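Local coordinates for beta-1,4-mannanase (Caldicellulosiruptor saccharolyticus, PDB 1PMH), which binds mannohexaose, and probably mannan chains, through a family 27 carbohydrate-binding module that probably holds the mannanase to its polysaccharide substrate, at residues Gly101-Lys106 and Phe160-Gln165; Val108-Trp113 and Lys153-Leu158; Leu9-Gly14 and Tyr46-Asp51; Ile91-Phe96 and Asp136-His141. One frame throughout, in Å; residues are numbered along the deposited sequence.

Contact 1. Residues Gly101-Lys106 and Phe160-Gln165; sequences GGFAYK and FQFAGQ. Unlike the reference sequence in segment 101-106: Ala104 (reference Pro). With BMA (beta-D-mannopyranose), chain B; BMA (beta-D-mannopyranose), chain C.
Lys106 and Gln161 are paired on neighbouring antiparallel strands and lie side by side, pointing the same way into the glycan site. CG of Lys106 is anti to the carbonyl carbon (chi1 -52°), and the extended chain beyond it carries NZ out to the sugars. CD of Lys106 passes 3.7 Å from OE1 of Gln161. NZ of Lys106 then lies between two mannose units, 2.8 Å from O2 of the chain B sugar and within bonding reach of O3 and O4 of the chain C sugar. Its three hydrogens must be shared among these oxygens and Glu115, its salt-bridge partner. The chain B O2 donates to OE1 of Gln161 at 2.6 Å, while NE2 of Gln161 donates to O3 of the same sugar at 3.0 Å. One amide thus grips two neighbouring hydroxyls. The backbones pair in antiparallel register, for example Ala104 N to Ala163 O at 2.9 Å. Gln165 extends on the same face, its OE1 3.5 Å from CB of Ala104 and accepting from Asn121 N. On the other face Phe103 and Phe162 run side by side. CE1 of Phe103 meets the edge of the Phe162 ring at CD2, 4.0 Å away. Both rings pack on Met89 of the opposing sheet. Glu115 would probably favour the charged lysine, and Asp64, bonded to Gln161 NE2, is likely to fix the turn of the amide toward the sugar.

Contact 2. Residues Val108-Trp113 and Lys153-Leu158; sequences VINDGW and KKRAQL. With BMA (beta-D-mannopyranose), chain D; BMA (beta-D-mannopyranose), chain E; EDO (1,2-ethanediol), chain G.
From Ile109 to Asp111 the backbone leaves its strand and runs roughly antiparallel to Lys154-Leu158, with Asn110 at the centre of an inverse gamma turn. Asn110 N donates to Gln157 O at 2.8 Å. CG of Asn110 is anti to its backbone N (chi1 -166°), as is CG of Gln157, and this helps set the two side chains side by side, their amide planes only 9° apart. ND2 of Asn110 donates to OE1 of Gln157 at 2.9 Å, nearly along the C=O axis. Its second hydrogen serves O3 of the chain E mannose, whose O2 donates to OD1 of Asn110 at 2.7 Å. The guanidinium of Arg155 is turned almost perpendicular to the Asn110 amide. Its NH1 reaches Asn110 O at 2.9 Å, in the carbonyl plane, and Glu74 holds its NE. Asp111 OD2 uses its anti lone pair to take Arg155 N at 2.8 Å, while a water links OD1 to NZ of Lys154. Trp113 lays one ring face under the chain D mannose, with C5 centred 3.5 Å above it. CG1 of Val108 backs the opposite face. An alanine in place of Trp113 would probably leave this sugar without its stacking platform and open a gap beside Val108. The site therefore combines stacking of the sugar's C-H face on the indole with directed hydrogen bonds. Because Gln157 occupies one amide hydrogen of Asn110, the other is likely to stay directed at the sugar.

Contact 3. Residues Leu9-Gly14 and Tyr46-Asp51; sequences LDFEDG and YALRLD. With CA (calcium ion), chain F.
Tyr46 meets the calcium-binding loop with its backbone and its ring. Its CB lies 3.1 Å from Phe11 O. CG is anti to the carbonyl carbon (chi1 -60°), and CG and CD2 stay close to that same oxygen. Farther out, CA of Gly14 sits over the ring centre, 3.5 Å from the centroid, in a CH-pi contact, with CE2 and CZ the nearest ring atoms. Gly14 ends a type I turn from Phe11. A serine in place of Tyr46 would probably leave Gly14 without the ring it rests on and the turn less firmly held. Phe11 turns one ring face to Leu48, whose CB lies 3.7 Å from CZ of Phe11. Glu12 bends back at chi2 (-55°), and its OE2 accepts from Tyr46 N at 3.1 Å. That oxygen also binds the calcium ion at 2.4 Å, together with Asp10 O, Tyr46 O and a water. Asn44 and Asp176 complete the site. OE1 of Glu12 accepts from Lys45 N. The ion joins the loop to Tyr46, just ahead of strand 47-53, and probably offsets the charge of the carboxylates gathered there.

Contact 4. Residues Ile91-Phe96 and Asp136-His141; sequences IPYDEF and DYTVIH
Tyr93 and Thr138 meet through their torsions: CG of Tyr93 is anti to its backbone N (chi1 -179°), and OG1 of Thr138 is anti to its carbonyl carbon. The chi2 of Tyr93 (89°) then turns its CD1 to 3.5 Å from Thr138 OG1, the two side chains crossing at about a right angle. The contact joins the end of strand 84-92 and the first turn of helix 93-98 to strand 135-145 of the jellyroll beta-sandwich. Ile91 and Thr138 form a hydrogen-bonded pair, with Thr138 N to Ile91 O at 2.8 Å. On their shared face CD1 of Ile91 lies 4.0 Å from CG2 of Thr138. Phe96, one turn into the helix, brings its ring edge at CD2 to the same OG1. That hydroxyl is satisfied by Ala124 O. CB of Pro92, the N-cap residue, points away from the strand, but its ring CG still meets CE2 of Tyr137 at 4.0 Å. Tyr93 N, at the first turn of the helix, donates to Asp136 O almost straight (175°), from above the carbonyl plane. The strand thus takes up an N-H that the helix itself does not use. OD1 of Asp136 bridges to Lys131, and Tyr93 OH bonds to Asn125. Three waters join Asp94 to Asp136. One of them donates to both Asp94 OD1, at 2.9 Å, and Asp136 OD2, at 2.6 Å.

In the fold
From the N terminus, contact 3 comes first. It closes the loop between the 9-14 turn and strand 47-53 and is complete before the others begin. Contact 4 opens next, at the end of strand 84-92, and closes on strand 135-145 of the same sheet that contact 3 reaches. Contacts 1 and 2 lie on the other sheet and share strands 102-109 and 153-165. Contact 2 nests inside the loop closed by contact 1, and both cross contact 4. Contact 1 touches contact 4 across the sandwich, Tyr105 against Ile140 and Phe103 against Ile91, and Phe103 also meets Phe96 of the helix. It touches contact 3 through Phe162 and Leu50. Contacts 1 and 2 line the glycan site together.

Contact 1. Residues Gly101-Lys106 and Phe160-Gln165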
# COMPACT_ATOMS: atom_id res chain seq x y z
N GLY A 101 -17.37 0.51 10.63
CA GLY A 101 -16.08 0.01 11.07
C GLY A 101 -14.93 0.78 10.47
O GLY A 101 -15.02 1.98 10.29
N GLY A 102 -13.83 0.11 10.22
CA GLY A 102 -12.64 0.73 9.67
C GLY A 102 -11.69 -0.35 9.24
O GLY A 102 -12.09 -1.50 9.13
N PHE A 103 -10.48 0.01 8.89
CA PHE A 103 -9.52 -0.98 8.49
C PHE A 103 -8.15 -0.66 9.06
O PHE A 103 -7.86 0.46 9.46
CB PHE A 103 -9.50 -1.20 6.97
CG PHE A 103 -8.85 -0.11 6.15
CD1 PHE A 103 -7.52 -0.16 5.84
CD2 PHE A 103 -9.59 0.95 5.64
CE1 PHE A 103 -6.90 0.80 5.10
CE2 PHE A 103 -8.98 1.91 4.87
CZ PHE A 103 -7.62 1.83 4.63
N ALA A 104 -7.32 -1.69 9.08
CA ALA A 104 -5.92 -1.60 9.47
C ALA A 104 -5.05 -1.87 8.26
O ALA A 104 -5.46 -2.55 7.32
CB ALA A 104 -5.64 -2.62 10.56
N TYR A 105 -3.84 -1.37 8.28
CA TYR A 105 -2.85 -1.72 7.30
C TYR A 105 -1.50 -1.86 7.96
O TYR A 105 -1.21 -1.30 9.03
CB TYR A 105 -2.82 -0.78 6.09
CG TYR A 105 -2.23 0.56 6.44
CD1 TYR A 105 -0.88 0.77 6.35
CD2 TYR A 105 -3.01 1.61 6.89
CE1 TYR A 105 -0.30 1.98 6.71
CE2 TYR A 105 -2.46 2.83 7.24
CZ TYR A 105 -1.10 2.99 7.21
OH TYR A 105 -0.49 4.17 7.55
N LYS A 106 -0.64 -2.63 7.30
CA LYS A 106 0.76 -2.81 7.68
C LYS A 106 1.62 -2.71 6.44
O LYS A 106 1.21 -3.13 5.37
CB LYS A 106 1.01 -4.13 8.38
CG LYS A 106 0.11 -4.43 9.56
CD LYS A 106 0.56 -5.64 10.35
CE LYS A 106 -0.22 -5.82 11.65
NZ LYS A 106 0.30 -7.01 12.41
N PHE A 160 2.13 -4.99 1.52
CA PHE A 160 1.10 -4.18 2.14
C PHE A 160 -0.03 -5.12 2.57
O PHE A 160 -0.59 -5.82 1.75
CB PHE A 160 0.52 -3.14 1.19
CG PHE A 160 1.46 -2.01 0.91
CD1 PHE A 160 2.50 -2.18 0.05
CD2 PHE A 160 1.27 -0.76 1.51
CE1 PHE A 160 3.41 -1.14 -0.23
CE2 PHE A 160 2.12 0.27 1.25
CZ PHE A 160 3.18 0.04 0.37
N GLN A 161 -0.30 -5.14 3.88
CA GLN A 161 -1.39 -5.89 4.43
C GLN A 161 -2.55 -4.94 4.70
O GLN A 161 -2.34 -3.87 5.22
CB GLN A 161 -0.98 -6.60 5.70
CG GLN A 161 -2.10 -7.44 6.30
CD GLN A 161 -1.59 -8.19 7.51
OE1 GLN A 161 -1.87 -7.80 8.66
NE2 GLN A 161 -0.85 -9.25 7.29
N PHE A 162 -3.77 -5.36 4.35
CA PHE A 162 -4.97 -4.65 4.66
C PHE A 162 -5.85 -5.57 5.45
O PHE A 162 -5.98 -6.74 5.10
CB PHE A 162 -5.69 -4.23 3.38
CG PHE A 162 -4.93 -3.26 2.56
CD1 PHE A 162 -3.99 -3.68 1.64
CD2 PHE A 162 -5.15 -1.89 2.71
CE1 PHE A 162 -3.25 -2.75 0.92
CE2 PHE A 162 -4.37 -0.98 1.98
CZ PHE A 162 -3.48 -1.43 1.09
N ALA A 163 -6.55 -5.06 6.46
CA ALA A 163 -7.48 -5.91 7.21
C ALA A 163 -8.69 -5.12 7.61
O ALA A 163 -8.60 -4.15 8.36
CB ALA A 163 -6.82 -6.53 8.45
N GLY A 164 -9.85 -5.55 7.13
CA GLY A 164 -11.09 -4.93 7.59
C GLY A 164 -11.32 -5.21 9.07
O GLY A 164 -11.17 -6.33 9.53
N GLN A 165 -11.70 -4.19 9.80
CA GLN A 165 -12.00 -4.32 11.24
C GLN A 165 -13.47 -4.01 11.43
O GLN A 165 -13.90 -2.89 11.61
CB GLN A 165 -11.11 -3.40 12.07
CG GLN A 165 -9.63 -3.73 12.03
CD GLN A 165 -8.80 -2.82 12.87
OE1 GLN A 165 -8.45 -1.74 12.38
NE2 GLN A 165 -8.52 -3.19 14.08
C1 BMA B . -1.43 -10.03 12.56
C2 BMA B . -1.29 -10.07 11.07
C3 BMA B . -0.47 -11.31 10.72
C4 BMA B . 0.84 -11.32 11.53
C5 BMA B . 0.59 -11.09 13.00
C6 BMA B . 1.91 -10.94 13.73
O2 BMA B . -0.61 -8.91 10.63
O3 BMA B . -0.30 -11.36 9.30
O4 BMA B . 1.39 -12.60 11.49
O5 BMA B . -0.17 -9.93 13.21
O6 BMA B . 1.65 -10.95 15.09
C1 BMA C . -4.65 -7.79 15.83
C2 BMA C . -3.24 -7.29 16.04
C3 BMA C . -2.46 -7.51 14.75
C4 BMA C . -2.68 -8.89 14.22
C5 BMA C . -4.17 -9.26 14.10
C6 BMA C . -4.44 -10.67 13.64
O2 BMA C . -2.63 -8.05 17.07
O3 BMA C . -1.09 -7.16 14.89
O4 BMA C . -2.12 -8.87 12.93
O5 BMA C . -4.77 -9.10 15.38
O6 BMA C . -3.77 -11.61 14.45

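Contact 2. Residues Val108-Trp113 and Lys153-Leu158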
# COMPACT_ATOMS: atom_id res chain seq x y z
N VAL A 108 5.43 -3.98 5.33
CA VAL A 108 6.31 -5.06 5.75
C VAL A 108 7.38 -5.30 4.70
O VAL A 108 7.11 -5.30 3.51
CB VAL A 108 5.47 -6.34 5.91
CG1 VAL A 108 6.25 -7.58 6.16
CG2 VAL A 108 4.43 -6.16 7.01
N ILE A 109 8.60 -5.57 5.18
CA ILE A 109 9.61 -6.25 4.36
C ILE A 109 9.57 -7.71 4.72
O ILE A 109 9.83 -8.07 5.87
CB ILE A 109 11.02 -5.66 4.51
CG1 ILE A 109 11.05 -4.18 4.10
CG2 ILE A 109 12.02 -6.49 3.71
CD1 ILE A 109 12.39 -3.48 4.42
N ASN A 110 9.18 -8.54 3.76
CA ASN A 110 8.98 -9.96 4.04
C ASN A 110 10.26 -10.77 4.01
O ASN A 110 10.43 -11.66 3.21
CB ASN A 110 7.87 -10.51 3.14
CG ASN A 110 7.38 -11.87 3.58
OD1 ASN A 110 7.59 -12.27 4.75
ND2 ASN A 110 6.70 -12.58 2.66
N ASP A 111 11.15 -10.43 4.95
CA ASP A 111 12.36 -11.18 5.28
C ASP A 111 12.19 -11.51 6.76
O ASP A 111 12.27 -10.64 7.64
CB ASP A 111 13.61 -10.36 5.07
CG ASP A 111 14.86 -11.21 5.26
OD1 ASP A 111 14.96 -11.81 6.35
OD2 ASP A 111 15.71 -11.21 4.36
N GLY A 112 11.71 -12.72 7.03
CA GLY A 112 11.22 -13.09 8.34
C GLY A 112 10.01 -12.30 8.80
O GLY A 112 9.69 -12.35 9.99
N TRP A 113 9.31 -11.62 7.88
CA TRP A 113 8.14 -10.78 8.16
C TRP A 113 8.50 -9.68 9.16
O TRP A 113 8.28 -9.77 10.36
CB TRP A 113 6.94 -11.59 8.64
CG TRP A 113 5.68 -10.77 8.76
CD1 TRP A 113 5.19 -10.16 9.90
CD2 TRP A 113 4.76 -10.50 7.74
NE1 TRP A 113 4.02 -9.49 9.64
CE2 TRP A 113 3.71 -9.72 8.33
CE3 TRP A 113 4.68 -10.87 6.40
CZ2 TRP A 113 2.61 -9.30 7.58
CZ3 TRP A 113 3.58 -10.43 5.67
CH2 TRP A 113 2.59 -9.67 6.28
N LYS A 153 21.50 -6.54 2.89
CA LYS A 153 20.80 -7.38 1.93
C LYS A 153 19.70 -8.18 2.64
O LYS A 153 19.95 -8.87 3.63
CB LYS A 153 21.79 -8.29 1.22
CG LYS A 153 22.74 -7.60 0.28
CD LYS A 153 23.91 -8.53 -0.09
CE LYS A 153 24.96 -8.60 1.00
NZ LYS A 153 26.22 -9.39 0.81
N LYS A 154 18.48 -8.07 2.09
CA LYS A 154 17.31 -8.76 2.61
C LYS A 154 16.47 -9.23 1.46
O LYS A 154 16.54 -8.73 0.35
CB LYS A 154 16.50 -7.80 3.50
CG LYS A 154 17.18 -7.38 4.83
CD LYS A 154 17.30 -8.50 5.81
CE LYS A 154 17.77 -7.97 7.14
NZ LYS A 154 17.91 -9.06 8.13
N ARG A 155 15.61 -10.20 1.75
CA ARG A 155 14.64 -10.70 0.81
C ARG A 155 13.75 -9.55 0.33
O ARG A 155 13.15 -8.85 1.14
CB ARG A 155 13.81 -11.78 1.48
CG ARG A 155 12.90 -12.57 0.61
CD ARG A 155 12.37 -13.78 1.37
NE ARG A 155 11.47 -14.61 0.58
CZ ARG A 155 10.18 -14.41 0.48
NH1 ARG A 155 9.58 -13.39 1.08
NH2 ARG A 155 9.47 -15.24 -0.28
N ALA A 156 13.66 -9.38 -0.98
CA ALA A 156 13.23 -8.14 -1.59
C ALA A 156 11.73 -8.05 -1.88
O ALA A 156 11.33 -7.56 -2.94
CB ALA A 156 13.98 -7.87 -2.84
N GLN A 157 10.92 -8.56 -0.95
CA GLN A 157 9.47 -8.51 -1.13
C GLN A 157 8.89 -7.49 -0.15
O GLN A 157 8.99 -7.65 1.06
CB GLN A 157 8.86 -9.90 -0.96
CG GLN A 157 7.41 -9.88 -1.39
CD GLN A 157 6.70 -11.19 -1.13
OE1 GLN A 157 6.86 -11.81 -0.08
NE2 GLN A 157 5.92 -11.64 -2.11
N LEU A 158 8.24 -6.48 -0.72
CA LEU A 158 7.51 -5.48 0.07
C LEU A 158 6.06 -5.94 0.07
O LEU A 158 5.52 -6.24 -0.98
CB LEU A 158 7.67 -4.13 -0.60
CG LEU A 158 7.10 -2.91 0.05
CD1 LEU A 158 7.68 -2.62 1.40
CD2 LEU A 158 7.25 -1.73 -0.88
C1 BMA D . 2.37 -12.81 10.53
C2 BMA D . 3.18 -14.02 10.99
C3 BMA D . 4.19 -14.23 9.90
C4 BMA D . 3.53 -14.39 8.54
C5 BMA D . 2.58 -13.24 8.22
C6 BMA D . 1.79 -13.33 6.92
O2 BMA D . 2.36 -15.14 11.16
O3 BMA D . 4.98 -15.36 10.24
O4 BMA D . 4.53 -14.35 7.57
O5 BMA D . 1.70 -13.12 9.33
O6 BMA D . 1.05 -14.51 6.86
C1 BMA E . 4.32 -15.23 6.45
C2 BMA E . 5.16 -14.79 5.27
C3 BMA E . 4.95 -15.75 4.09
C4 BMA E . 5.33 -17.15 4.59
C5 BMA E . 4.58 -17.57 5.85
C6 BMA E . 4.95 -18.90 6.50
O2 BMA E . 6.50 -14.60 5.68
O3 BMA E . 5.86 -15.39 3.07
O4 BMA E . 5.01 -18.15 3.65
O5 BMA E . 4.76 -16.56 6.81
O6 BMA E . 3.98 -19.19 7.48
C1 EDO G . 4.01 -10.14 -5.77
O1 EDO G . 4.77 -10.55 -4.66
C2 EDO G . 4.69 -10.27 -7.13
O2 EDO G . 5.78 -9.41 -7.36
O HOH W 1 15.60 -11.01 8.76

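Contact 3. Residues Leu9-Gly14 and Tyr46-Asp51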
# COMPACT_ATOMS: atom_id res chain seq x y z
N LEU A 9 8.14 3.38 -7.09
CA LEU A 9 7.02 2.59 -7.62
C LEU A 9 5.82 3.54 -7.71
O LEU A 9 4.97 3.64 -6.83
CB LEU A 9 6.79 1.39 -6.72
CG LEU A 9 8.02 0.56 -6.35
CD1 LEU A 9 7.63 -0.67 -5.55
CD2 LEU A 9 8.76 0.12 -7.61
N ASP A 10 5.79 4.23 -8.85
CA ASP A 10 4.82 5.29 -9.12
C ASP A 10 3.77 4.91 -10.16
O ASP A 10 2.89 5.71 -10.46
CB ASP A 10 5.48 6.61 -9.51
CG ASP A 10 6.34 6.52 -10.73
OD1 ASP A 10 6.35 5.49 -11.43
OD2 ASP A 10 7.04 7.53 -11.02
N PHE A 11 3.89 3.72 -10.73
CA PHE A 11 2.99 3.15 -11.71
C PHE A 11 2.99 3.95 -13.01
O PHE A 11 2.12 3.72 -13.86
CB PHE A 11 1.59 2.94 -11.13
CG PHE A 11 1.68 2.19 -9.82
CD1 PHE A 11 1.94 0.82 -9.83
CD2 PHE A 11 1.66 2.86 -8.61
CE1 PHE A 11 2.17 0.13 -8.66
CE2 PHE A 11 1.90 2.16 -7.40
CZ PHE A 11 2.13 0.82 -7.44
N GLU A 12 3.95 4.85 -13.23
CA GLU A 12 3.86 5.78 -14.33
C GLU A 12 4.19 5.14 -15.67
O GLU A 12 3.91 5.73 -16.70
CB GLU A 12 4.65 7.05 -14.04
CG GLU A 12 4.03 7.91 -12.96
CD GLU A 12 2.58 8.27 -13.24
OE1 GLU A 12 2.28 8.99 -14.26
OE2 GLU A 12 1.71 7.81 -12.46
N ASP A 13 4.72 3.92 -15.66
CA ASP A 13 4.82 3.10 -16.87
C ASP A 13 3.52 2.42 -17.33
O ASP A 13 3.50 1.66 -18.30
CB ASP A 13 5.98 2.11 -16.79
CG ASP A 13 5.76 1.00 -15.78
OD1 ASP A 13 4.70 0.94 -15.11
OD2 ASP A 13 6.66 0.13 -15.63
N GLY A 14 2.44 2.68 -16.61
CA GLY A 14 1.15 2.11 -16.91
C GLY A 14 1.04 0.64 -16.61
O GLY A 14 0.20 -0.06 -17.18
N TYR A 46 -1.18 7.44 -13.41
CA TYR A 46 -1.58 6.10 -13.01
C TYR A 46 -1.44 5.85 -11.52
O TYR A 46 -0.53 6.36 -10.88
CB TYR A 46 -0.72 5.04 -13.73
CG TYR A 46 -0.79 5.04 -15.25
CD1 TYR A 46 -1.85 4.44 -15.93
CD2 TYR A 46 0.22 5.63 -16.00
CE1 TYR A 46 -1.91 4.45 -17.34
CE2 TYR A 46 0.19 5.62 -17.40
CZ TYR A 46 -0.87 5.03 -18.04
OH TYR A 46 -0.92 5.00 -19.41
N ALA A 47 -2.26 4.96 -10.99
CA ALA A 47 -2.19 4.49 -9.62
C ALA A 47 -2.59 3.03 -9.59
O ALA A 47 -3.22 2.54 -10.51
CB ALA A 47 -3.08 5.32 -8.72
N LEU A 48 -2.22 2.36 -8.51
CA LEU A 48 -2.60 0.99 -8.28
C LEU A 48 -3.95 0.95 -7.63
O LEU A 48 -4.12 1.44 -6.53
CB LEU A 48 -1.54 0.27 -7.46
CG LEU A 48 -1.66 -1.25 -7.39
CD1 LEU A 48 -1.26 -1.87 -8.72
CD2 LEU A 48 -0.84 -1.79 -6.25
N ARG A 49 -4.91 0.30 -8.28
CA ARG A 49 -6.26 0.14 -7.76
C ARG A 49 -6.44 -1.25 -7.16
O ARG A 49 -6.25 -2.27 -7.87
CB ARG A 49 -7.29 0.38 -8.88
CG ARG A 49 -8.73 0.21 -8.42
CD ARG A 49 -9.71 0.58 -9.51
NE ARG A 49 -11.06 0.17 -9.12
CZ ARG A 49 -12.17 0.80 -9.38
NH1 ARG A 49 -12.21 1.90 -10.11
NH2 ARG A 49 -13.29 0.25 -8.94
N LEU A 50 -6.87 -1.31 -5.91
CA LEU A 50 -7.18 -2.54 -5.20
C LEU A 50 -8.68 -2.54 -4.97
O LEU A 50 -9.20 -1.71 -4.24
CB LEU A 50 -6.45 -2.56 -3.86
CG LEU A 50 -4.95 -2.28 -3.87
CD1 LEU A 50 -4.40 -2.21 -2.45
CD2 LEU A 50 -4.23 -3.27 -4.73
N ASP A 51 -9.39 -3.42 -5.63
CA ASP A 51 -10.84 -3.57 -5.35
C ASP A 51 -10.99 -4.50 -4.18
O ASP A 51 -10.56 -5.64 -4.27
CB ASP A 51 -11.54 -4.10 -6.59
CG ASP A 51 -11.50 -3.09 -7.71
OD1 ASP A 51 -12.04 -1.98 -7.48
OD2 ASP A 51 -10.95 -3.34 -8.79
CA CA F . 1.34 7.46 -10.15
O HOH W 2 3.01 8.92 -9.47

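Contact 4. Residues Ile91-Phe96 and Asp136-His141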
# COMPACT_ATOMS: atom_id res chain seq x y z
N ILE A 91 -8.69 6.50 -0.47
CA ILE A 91 -9.95 5.77 -0.37
C ILE A 91 -11.06 6.78 -0.67
O ILE A 91 -11.12 7.82 -0.03
CB ILE A 91 -10.19 5.14 1.02
CG1 ILE A 91 -8.93 4.44 1.56
CG2 ILE A 91 -11.35 4.19 0.92
CD1 ILE A 91 -8.04 5.27 2.47
N PRO A 92 -11.97 6.48 -1.61
CA PRO A 92 -13.10 7.40 -1.90
C PRO A 92 -13.79 7.78 -0.58
O PRO A 92 -14.30 6.93 0.14
CB PRO A 92 -13.99 6.55 -2.79
CG PRO A 92 -13.12 5.62 -3.43
CD PRO A 92 -12.02 5.31 -2.50
N TYR A 93 -13.89 9.08 -0.32
CA TYR A 93 -14.33 9.59 0.95
C TYR A 93 -15.77 9.31 1.23
O TYR A 93 -16.11 8.85 2.32
CB TYR A 93 -14.05 11.08 1.06
CG TYR A 93 -14.46 11.67 2.38
CD1 TYR A 93 -13.59 11.71 3.47
CD2 TYR A 93 -15.76 12.14 2.57
CE1 TYR A 93 -14.00 12.22 4.68
CE2 TYR A 93 -16.17 12.64 3.79
CZ TYR A 93 -15.28 12.67 4.84
OH TYR A 93 -15.68 13.16 6.06
N ASP A 94 -16.64 9.61 0.28
CA ASP A 94 -18.07 9.53 0.56
C ASP A 94 -18.48 8.10 0.89
O ASP A 94 -19.14 7.85 1.90
CB ASP A 94 -18.88 10.12 -0.59
CG ASP A 94 -18.76 11.63 -0.67
OD1 ASP A 94 -18.39 12.31 0.32
OD2 ASP A 94 -19.02 12.22 -1.74
N GLU A 95 -18.08 7.17 0.04
CA GLU A 95 -18.40 5.77 0.30
C GLU A 95 -17.73 5.23 1.55
O GLU A 95 -18.32 4.49 2.33
CB GLU A 95 -18.02 4.93 -0.91
CG GLU A 95 -18.93 5.14 -2.11
CD GLU A 95 -20.39 4.90 -1.80
OE1 GLU A 95 -20.69 3.87 -1.15
OE2 GLU A 95 -21.25 5.74 -2.16
N PHE A 96 -16.48 5.63 1.78
CA PHE A 96 -15.80 5.18 2.98
C PHE A 96 -16.45 5.72 4.25
O PHE A 96 -16.63 5.02 5.23
CB PHE A 96 -14.30 5.53 2.88
CG PHE A 96 -13.40 4.97 3.94
CD1 PHE A 96 -13.64 3.75 4.54
CD2 PHE A 96 -12.25 5.64 4.30
CE1 PHE A 96 -12.77 3.27 5.51
CE2 PHE A 96 -11.36 5.15 5.22
CZ PHE A 96 -11.62 3.96 5.84
N ASP A 136 -13.91 13.34 -3.81
CA ASP A 136 -13.13 13.43 -2.60
C ASP A 136 -12.54 12.10 -2.18
O ASP A 136 -13.23 11.08 -2.30
CB ASP A 136 -13.98 14.02 -1.46
CG ASP A 136 -14.40 15.44 -1.71
OD1 ASP A 136 -13.63 16.22 -2.31
OD2 ASP A 136 -15.52 15.82 -1.34
N TYR A 137 -11.33 12.14 -1.61
CA TYR A 137 -10.64 10.98 -1.11
C TYR A 137 -10.09 11.23 0.27
O TYR A 137 -9.57 12.32 0.56
CB TYR A 137 -9.45 10.63 -2.01
CG TYR A 137 -9.90 10.15 -3.37
CD1 TYR A 137 -10.18 11.03 -4.42
CD2 TYR A 137 -10.10 8.81 -3.62
CE1 TYR A 137 -10.65 10.58 -5.63
CE2 TYR A 137 -10.57 8.33 -4.83
CZ TYR A 137 -10.87 9.23 -5.85
OH TYR A 137 -11.36 8.78 -7.05
N THR A 138 -10.13 10.19 1.11
CA THR A 138 -9.27 10.10 2.29
C THR A 138 -7.88 9.73 1.81
O THR A 138 -7.74 8.74 1.09
CB THR A 138 -9.81 8.96 3.17
OG1 THR A 138 -11.16 9.22 3.53
CG2 THR A 138 -8.94 8.72 4.38
N VAL A 139 -6.88 10.53 2.18
CA VAL A 139 -5.52 10.29 1.75
C VAL A 139 -4.61 10.13 2.95
O VAL A 139 -4.56 10.97 3.86
CB VAL A 139 -5.05 11.46 0.90
CG1 VAL A 139 -3.59 11.26 0.45
CG2 VAL A 139 -5.98 11.66 -0.31
N ILE A 140 -3.89 9.02 2.96
CA ILE A 140 -2.90 8.66 3.97
C ILE A 140 -1.56 8.68 3.29
O ILE A 140 -1.34 7.99 2.31
CB ILE A 140 -3.21 7.29 4.57
CG1 ILE A 140 -4.54 7.40 5.31
CG2 ILE A 140 -2.09 6.83 5.52
CD1 ILE A 140 -5.09 6.13 5.79
N HIS A 141 -0.67 9.50 3.81
CA HIS A 141 0.66 9.67 3.26
C HIS A 141 1.63 9.54 4.42
O HIS A 141 1.67 10.40 5.30
CB HIS A 141 0.79 11.04 2.61
CG HIS A 141 2.09 11.29 1.93
ND1 HIS A 141 2.40 12.51 1.37
CD2 HIS A 141 3.13 10.47 1.65
CE1 HIS A 141 3.52 12.37 0.67
NE2 HIS A 141 4.08 11.22 0.99
O HOH W 3 -15.91 10.62 -2.44
O HOH W 4 -16.82 12.99 -3.74
O HOH W 5 -17.26 14.96 0.38